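Long-range contacts in oxidoreductase, iron/ascorbate family (Shewanella oneidensis, PDB 3ON7), which probably catalyses iron(II)-dependent oxidation with 2-oxoglutarate and molecular oxygen, perhaps forming ethene or oxidising arginine: residues 91-96 / 149-154; 142-147 / 250-255; 168-173 / 233-238. All coordinates share one frame; numbering follows the deposited sequence.

Overall arrangement
Three contacts illustrate how one fold uses different chemistry at different depths. Contacts 1 and 2 are buried, their centres about 11 Å apart, and they share a sheet: strand 151-157 of contact 1 lies beside strand 245-252 of contact 2, and the two contacts touch. Contact 1 is a strand pair inside that sheet, with aromatic and leucine packing. Contact 2 instead packs the end of helix 140-144 and the turn after it against the exit of a strand, largely through backbone carbonyls. Contact 3 lies at the surface, on the other side of the chain's centre, in the smaller sheet; there a beta bulge and an arginine-asparagine grip carry the contact.

Contact 1 of 3, residues 91-96 / 149-154; sequences HVYPWG and KTLLRI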
# COMPACT_ATOMS: atom_id res chain seq x y z
N HIS B 91 1.54 -17.84 3.37
CA HIS B 91 0.34 -17.21 3.93
C HIS B 91 -0.89 -17.81 3.28
O HIS B 91 -1.13 -17.63 2.06
CB HIS B 91 0.38 -15.71 3.69
CG HIS B 91 1.16 -14.96 4.71
ND1 HIS B 91 1.07 -13.59 4.85
CD2 HIS B 91 2.02 -15.38 5.67
CE1 HIS B 91 1.83 -13.20 5.86
NE2 HIS B 91 2.43 -14.26 6.36
N VAL B 92 -1.65 -18.54 4.09
CA VAL B 92 -2.86 -19.20 3.62
C VAL B 92 -4.09 -18.41 4.05
O VAL B 92 -4.28 -18.14 5.25
CB VAL B 92 -2.99 -20.62 4.23
CG1 VAL B 92 -4.36 -21.24 3.84
CG2 VAL B 92 -1.83 -21.51 3.81
N TYR B 93 -4.94 -18.08 3.07
CA TYR B 93 -6.29 -17.59 3.30
C TYR B 93 -7.29 -18.43 2.51
O TYR B 93 -6.98 -18.85 1.42
CB TYR B 93 -6.45 -16.14 2.80
CG TYR B 93 -5.56 -15.12 3.44
CD1 TYR B 93 -5.95 -14.44 4.59
CD2 TYR B 93 -4.33 -14.80 2.89
CE1 TYR B 93 -5.14 -13.50 5.18
CE2 TYR B 93 -3.51 -13.85 3.45
CZ TYR B 93 -3.92 -13.20 4.60
OH TYR B 93 -3.10 -12.26 5.16
N PRO B 94 -8.52 -18.62 3.04
CA PRO B 94 -9.56 -19.34 2.29
C PRO B 94 -9.78 -18.78 0.87
O PRO B 94 -10.06 -19.54 -0.06
CB PRO B 94 -10.82 -19.08 3.12
CG PRO B 94 -10.31 -18.83 4.49
CD PRO B 94 -8.99 -18.18 4.36
N TRP B 95 -9.64 -17.47 0.73
CA TRP B 95 -9.78 -16.78 -0.54
C TRP B 95 -8.52 -16.76 -1.40
O TRP B 95 -8.55 -16.38 -2.57
CB TRP B 95 -10.22 -15.33 -0.30
CG TRP B 95 -9.36 -14.54 0.66
CD1 TRP B 95 -9.64 -14.30 1.96
CD2 TRP B 95 -8.12 -13.88 0.38
NE1 TRP B 95 -8.66 -13.52 2.52
CE2 TRP B 95 -7.71 -13.25 1.57
CE3 TRP B 95 -7.33 -13.74 -0.76
CZ2 TRP B 95 -6.52 -12.52 1.66
CZ3 TRP B 95 -6.14 -13.02 -0.67
CH2 TRP B 95 -5.76 -12.39 0.53
N GLY B 96 -7.40 -17.18 -0.83
CA GLY B 96 -6.12 -16.94 -1.48
C GLY B 96 -5.57 -18.13 -2.23
O GLY B 96 -6.23 -19.16 -2.38
N LYS B 149 -9.61 -11.13 7.06
CA LYS B 149 -8.23 -10.92 7.46
C LYS B 149 -7.60 -12.08 8.21
O LYS B 149 -6.38 -12.13 8.38
CB LYS B 149 -8.11 -9.63 8.28
CG LYS B 149 -8.17 -8.35 7.45
CD LYS B 149 -6.78 -7.75 7.19
CE LYS B 149 -6.18 -7.13 8.47
NZ LYS B 149 -4.86 -6.47 8.21
N THR B 150 -8.40 -13.02 8.69
CA THR B 150 -7.82 -14.10 9.50
C THR B 150 -6.80 -14.83 8.63
O THR B 150 -7.10 -15.15 7.48
CB THR B 150 -8.88 -15.05 10.09
OG1 THR B 150 -9.47 -14.41 11.22
CG2 THR B 150 -8.25 -16.41 10.55
N LEU B 151 -5.61 -15.03 9.19
CA LEU B 151 -4.44 -15.54 8.47
C LEU B 151 -3.88 -16.80 9.10
O LEU B 151 -3.61 -16.83 10.28
CB LEU B 151 -3.34 -14.46 8.45
CG LEU B 151 -1.91 -14.86 8.15
CD1 LEU B 151 -1.81 -15.32 6.72
CD2 LEU B 151 -0.96 -13.66 8.41
N LEU B 152 -3.69 -17.84 8.29
CA LEU B 152 -2.97 -19.05 8.71
C LEU B 152 -1.60 -18.97 8.03
O LEU B 152 -1.50 -18.99 6.82
CB LEU B 152 -3.75 -20.31 8.32
CG LEU B 152 -3.13 -21.68 8.56
CD1 LEU B 152 -2.60 -21.81 9.97
CD2 LEU B 152 -4.15 -22.77 8.25
N ARG B 153 -0.57 -18.79 8.84
CA ARG B 153 0.79 -18.52 8.44
C ARG B 153 1.54 -19.83 8.69
O ARG B 153 1.54 -20.34 9.81
CB ARG B 153 1.29 -17.37 9.32
CG ARG B 153 2.67 -16.82 9.07
CD ARG B 153 2.91 -15.44 9.79
NE ARG B 153 3.90 -14.68 9.02
CZ ARG B 153 5.11 -14.28 9.44
NH1 ARG B 153 5.55 -14.49 10.68
NH2 ARG B 153 5.88 -13.64 8.59
N ILE B 154 2.11 -20.43 7.65
CA ILE B 154 2.87 -21.67 7.80
C ILE B 154 4.34 -21.31 7.73
O ILE B 154 4.83 -20.90 6.68
CB ILE B 154 2.47 -22.68 6.72
CG1 ILE B 154 0.95 -22.86 6.77
CG2 ILE B 154 3.23 -24.06 6.90
CD1 ILE B 154 0.39 -23.91 5.88
O HOH W 1 -4.20 -10.92 7.05
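The imidazole of H91 has L151 CD1 over one face, 3.9 Å from its ring centroid and displaced toward the rim, a CH-pi contact, while R153 NE comes to its edge. The same L151 CD1 meets the Y93 ring off-centre; W95 CZ2 lies over one face of that ring, and K149 O sits at its edge. H91, L151 and R153 sit on two antiparallel neighbours in the large sheet of the double-stranded beta-helix characteristic of 2-oxoglutarate oxygenases, and Y93 and K149 lie just past the strand ends. With CG anti to the backbone N (chi1 161°), L151 has its branch point beside the Y93 hydroxyl. R153 runs alongside H91, its NE donating to H91 NE2 at 3.1 Å, in the guanidinium plane and close to that of the ring, though the planes stand 68° apart. R153 NH2 forms a salt bridge with E272 of the second subunit, so H91 probably helps to position an arginine that reaches the neighbouring subunit. On the other sheet face V92 packs against L152 and I154, while V92 and L152 exchange two backbone bonds. A water links Y93 OH, which donates to it at 2.6 Å, with K149 O, which accepts from it at 2.8 Å.

Contact 2 of 3, residues 142-147 / 250-255; sequences EMIANS and LFLHPH
CG of H255 stands anti to its carbonyl carbon (chi1 -53°), and chi2 (-58°) turns the imidazole so that M143 O, at the end of helix 140-144, lies 3.3 Å above one ring face, toward the rim. S147 OG, anti to its own backbone N (chi1 164°), is brought across to the 250-255 segment and donates to H253 O at 2.7 Å, approaching from above the carbonyl plane. M143 O does double duty: it accepts the backbone bond from H255 N at 3.0 Å and a CA-H...O contact from P254 CA at 3.2 Å. H255 NE2 makes a long, weak bond to E142 O, and a water that donates to E142 O at 2.7 Å also lies 3.1 Å from H255 NE2. An alanine in place of H255 would probably leave E142 O without its weak imidazole bond and open a gap beside M143 O and S147 CA where the ring now packs. The arrangement joins a helix to a strand exit of the double-stranded beta-helix: after the last helical turn the chain makes a type II turn from I144 to S147, while residues 253-255 follow strand 245-252 out of the large sheet. Deeper in, I144 crosses L252 at a slant, their CD1 atoms 3.8 Å apart, and L121 of helix 103-126 also touches I144. The hydroxyl of S147 in addition receives weak bonds from K149 N and T150 N, while T150 OG1 accepts from H253 N.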
# COMPACT_ATOMS: atom_id res chain seq x y z
N GLU B 142 -18.64 -13.51 16.93
CA GLU B 142 -19.15 -12.87 15.72
C GLU B 142 -18.11 -12.00 15.07
O GLU B 142 -18.21 -11.76 13.87
CB GLU B 142 -20.40 -12.03 16.02
CG GLU B 142 -21.69 -12.79 15.98
CD GLU B 142 -22.89 -11.90 16.26
OE1 GLU B 142 -22.97 -10.77 15.69
OE2 GLU B 142 -23.76 -12.34 17.06
N MSE B 143 -17.12 -11.54 15.85
CA MSE B 143 -16.03 -10.69 15.34
C MSE B 143 -15.17 -11.41 14.32
O MSE B 143 -14.60 -10.77 13.45
CB MSE B 143 -15.12 -10.19 16.49
CG MSE B 143 -15.80 -9.25 17.46
SE MSE B 143 -14.66 -8.58 18.86
CE MSE B 143 -15.89 -7.28 19.63
N ILE B 144 -15.05 -12.74 14.42
CA ILE B 144 -14.17 -13.52 13.54
C ILE B 144 -14.90 -14.45 12.56
O ILE B 144 -14.27 -15.08 11.70
CB ILE B 144 -13.17 -14.39 14.36
CG1 ILE B 144 -13.87 -15.50 15.15
CG2 ILE B 144 -12.32 -13.53 15.29
CD1 ILE B 144 -12.96 -16.73 15.39
N ALA B 145 -16.22 -14.57 12.69
CA ALA B 145 -16.96 -15.43 11.77
C ALA B 145 -16.76 -14.93 10.34
O ALA B 145 -17.12 -13.81 10.04
CB ALA B 145 -18.44 -15.43 12.12
N ASN B 146 -16.17 -15.75 9.48
CA ASN B 146 -15.92 -15.43 8.06
C ASN B 146 -15.13 -14.16 7.89
O ASN B 146 -15.41 -13.36 7.01
CB ASN B 146 -17.24 -15.37 7.28
CG ASN B 146 -17.91 -16.74 7.17
OD1 ASN B 146 -17.26 -17.72 6.80
ND2 ASN B 146 -19.19 -16.81 7.49
N SER B 147 -14.13 -13.98 8.75
CA SER B 147 -13.27 -12.84 8.70
C SER B 147 -12.29 -12.98 7.56
O SER B 147 -11.58 -13.99 7.44
CB SER B 147 -12.46 -12.69 9.99
OG SER B 147 -11.39 -11.81 9.76
N LEU B 250 -2.26 -19.59 13.75
CA LEU B 250 -3.45 -19.04 13.08
C LEU B 250 -3.80 -17.72 13.79
O LEU B 250 -4.09 -17.73 14.98
CB LEU B 250 -4.64 -19.98 13.16
CG LEU B 250 -5.97 -19.43 12.60
CD1 LEU B 250 -5.85 -19.28 11.05
CD2 LEU B 250 -7.14 -20.26 12.99
N PHE B 251 -3.76 -16.61 13.05
CA PHE B 251 -4.04 -15.28 13.61
C PHE B 251 -5.49 -14.88 13.34
O PHE B 251 -5.86 -14.59 12.19
CB PHE B 251 -3.06 -14.27 13.03
CG PHE B 251 -1.61 -14.58 13.38
CD1 PHE B 251 -1.05 -14.10 14.56
CD2 PHE B 251 -0.85 -15.40 12.56
CE1 PHE B 251 0.25 -14.42 14.91
CE2 PHE B 251 0.46 -15.70 12.89
CZ PHE B 251 1.01 -15.22 14.06
N LEU B 252 -6.32 -14.93 14.38
CA LEU B 252 -7.75 -14.61 14.24
C LEU B 252 -7.84 -13.09 14.30
O LEU B 252 -7.40 -12.49 15.27
CB LEU B 252 -8.61 -15.27 15.35
CG LEU B 252 -8.87 -16.78 15.37
CD1 LEU B 252 -9.44 -17.25 14.07
CD2 LEU B 252 -7.63 -17.61 15.70
N HIS B 253 -8.34 -12.47 13.22
CA HIS B 253 -8.47 -11.03 13.13
C HIS B 253 -9.96 -10.69 13.07
O HIS B 253 -10.71 -11.35 12.36
CB HIS B 253 -7.84 -10.47 11.85
CG HIS B 253 -6.34 -10.41 11.86
ND1 HIS B 253 -5.64 -9.22 11.96
CD2 HIS B 253 -5.40 -11.38 11.71
CE1 HIS B 253 -4.35 -9.47 11.90
NE2 HIS B 253 -4.17 -10.77 11.75
N PRO B 254 -10.38 -9.63 13.77
CA PRO B 254 -11.78 -9.23 13.69
C PRO B 254 -12.11 -8.59 12.35
O PRO B 254 -11.21 -8.22 11.63
CB PRO B 254 -11.90 -8.21 14.82
CG PRO B 254 -10.57 -7.65 14.94
CD PRO B 254 -9.61 -8.75 14.64
N HIS B 255 -13.40 -8.44 12.01
CA HIS B 255 -13.76 -7.69 10.81
C HIS B 255 -13.27 -6.25 11.02
O HIS B 255 -13.33 -5.75 12.15
CB HIS B 255 -15.26 -7.69 10.57
CG HIS B 255 -15.87 -9.05 10.54
ND1 HIS B 255 -15.46 -10.03 9.66
CD2 HIS B 255 -16.84 -9.61 11.31
CE1 HIS B 255 -16.16 -11.13 9.87
NE2 HIS B 255 -17.00 -10.90 10.87
O HOH W 2 -19.86 -11.73 11.78

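Contact 3 of 3, residues 168-173 / 233-238; sequences AIRAAA and VINPEG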
# COMPACT_ATOMS: atom_id res chain seq x y z
N ALA B 168 20.85 -17.41 19.92
CA ALA B 168 20.08 -17.78 21.12
C ALA B 168 18.58 -17.49 20.98
O ALA B 168 17.76 -18.09 21.67
CB ALA B 168 20.65 -17.09 22.33
N ILE B 169 18.22 -16.57 20.09
CA ILE B 169 16.82 -16.18 19.90
C ILE B 169 16.39 -16.46 18.45
O ILE B 169 17.01 -15.98 17.52
CB ILE B 169 16.60 -14.68 20.23
CG1 ILE B 169 16.90 -14.42 21.70
CG2 ILE B 169 15.18 -14.28 19.96
CD1 ILE B 169 16.89 -12.95 22.04
N ARG B 170 15.33 -17.23 18.29
CA ARG B 170 14.82 -17.64 16.99
C ARG B 170 13.77 -16.65 16.51
O ARG B 170 13.83 -16.18 15.38
CB ARG B 170 14.19 -19.05 17.08
CG ARG B 170 13.64 -19.61 15.75
CD ARG B 170 13.09 -21.03 15.89
NE ARG B 170 14.13 -22.00 16.26
CZ ARG B 170 14.62 -22.96 15.47
NH1 ARG B 170 14.19 -23.15 14.23
NH2 ARG B 170 15.56 -23.77 15.94
N ALA B 171 12.79 -16.37 17.36
CA ALA B 171 11.82 -15.30 17.08
C ALA B 171 11.85 -14.22 18.19
O ALA B 171 11.63 -14.52 19.36
CB ALA B 171 10.42 -15.88 16.89
N ALA B 172 12.14 -12.97 17.81
CA ALA B 172 12.21 -11.83 18.74
C ALA B 172 10.92 -11.62 19.52
O ALA B 172 9.82 -11.93 19.04
CB ALA B 172 12.52 -10.55 17.98
N ALA B 173 11.07 -11.07 20.74
CA ALA B 173 9.94 -10.67 21.59
C ALA B 173 9.01 -9.76 20.81
O ALA B 173 9.44 -8.77 20.24
CB ALA B 173 10.42 -9.94 22.85
N VAL B 233 10.55 -16.83 20.94
CA VAL B 233 11.02 -18.21 20.86
C VAL B 233 12.54 -18.20 20.97
O VAL B 233 13.22 -17.61 20.13
CB VAL B 233 10.56 -18.94 19.56
CG1 VAL B 233 11.10 -20.37 19.51
CG2 VAL B 233 9.05 -18.93 19.45
N ILE B 234 13.08 -18.85 22.01
CA ILE B 234 14.54 -19.00 22.14
C ILE B 234 14.95 -20.37 21.61
O ILE B 234 14.10 -21.23 21.41
CB ILE B 234 15.05 -18.77 23.60
CG1 ILE B 234 14.51 -19.82 24.59
CG2 ILE B 234 14.69 -17.39 24.06
CD1 ILE B 234 15.26 -19.85 25.93
N ASN B 235 16.24 -20.54 21.34
CA ASN B 235 16.84 -21.85 20.99
C ASN B 235 17.64 -22.32 22.19
O ASN B 235 18.80 -21.95 22.34
CB ASN B 235 17.76 -21.76 19.76
CG ASN B 235 17.01 -21.51 18.46
OD1 ASN B 235 15.98 -22.10 18.22
ND2 ASN B 235 17.52 -20.60 17.64
N PRO B 236 17.00 -23.08 23.08
CA PRO B 236 17.68 -23.45 24.30
C PRO B 236 18.78 -24.46 24.03
O PRO B 236 18.82 -25.06 22.96
CB PRO B 236 16.57 -24.05 25.18
CG PRO B 236 15.52 -24.47 24.25
CD PRO B 236 15.61 -23.58 23.05
N GLU B 237 19.68 -24.62 24.99
CA GLU B 237 20.82 -25.50 24.87
C GLU B 237 20.30 -26.89 24.52
O GLU B 237 19.37 -27.38 25.13
CB GLU B 237 21.62 -25.50 26.19
CG GLU B 237 22.82 -26.42 26.24
CD GLU B 237 23.86 -26.14 25.15
OE1 GLU B 237 24.17 -24.95 24.89
OE2 GLU B 237 24.37 -27.13 24.58
N GLY B 238 20.86 -27.49 23.47
CA GLY B 238 20.39 -28.79 22.98
C GLY B 238 19.65 -28.75 21.65
O GLY B 238 19.58 -29.76 20.96
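R170 grips N235 side-on, NE and NH2 both donating to the single atom N235 OD1, at 2.7 Å from NE and 2.9 Å from NH2. The two side chains cross at about a right angle, with guanidinium and amide planes 86° apart. N235 OD1 lies near the guanidinium plane, whereas from the amide's side the two donors differ: NE is on a lone pair in the carbonyl plane and NH2 stands above it. The arginine reaches this position with CG anti to the backbone N (chi1 -179°) and a bend at chi3 (-64°) that places NE beside N235 OD1. V233 CG1 packs against the R170 CB, 4.1 Å away.

Beneath these side chains is a classic beta bulge. R170 and A171 both face V233, whose carbonyl oxygen accepts from R170 N at 2.8 Å and from A171 N at 3.1 Å, while V233 N returns a bond to A171 O. The register slips by one residue between the I169-I234 pair and the A171-V233 pair. Past the pair, N235 N donates to A168 O at 2.9 Å from above the carbonyl plane, and N235 ND2 reaches G167 O, which holds the amide's rotation.

Further out, the two strands belong to the smaller sheet of the double-stranded beta-helix. Strand 169-174 ends at H174 and strand 231-234 begins at H231; with D176 these probably form the iron-binding triad of this family. Y157 makes a cation-pi contact with R170, and R245 brings a like charge close to R170 NE. N235 is neutral, so its OD1, with two N-H bonds, offers R170 a dipole and no charge; together with the Y157 ring it probably eases the like charge of R245, without cancelling it.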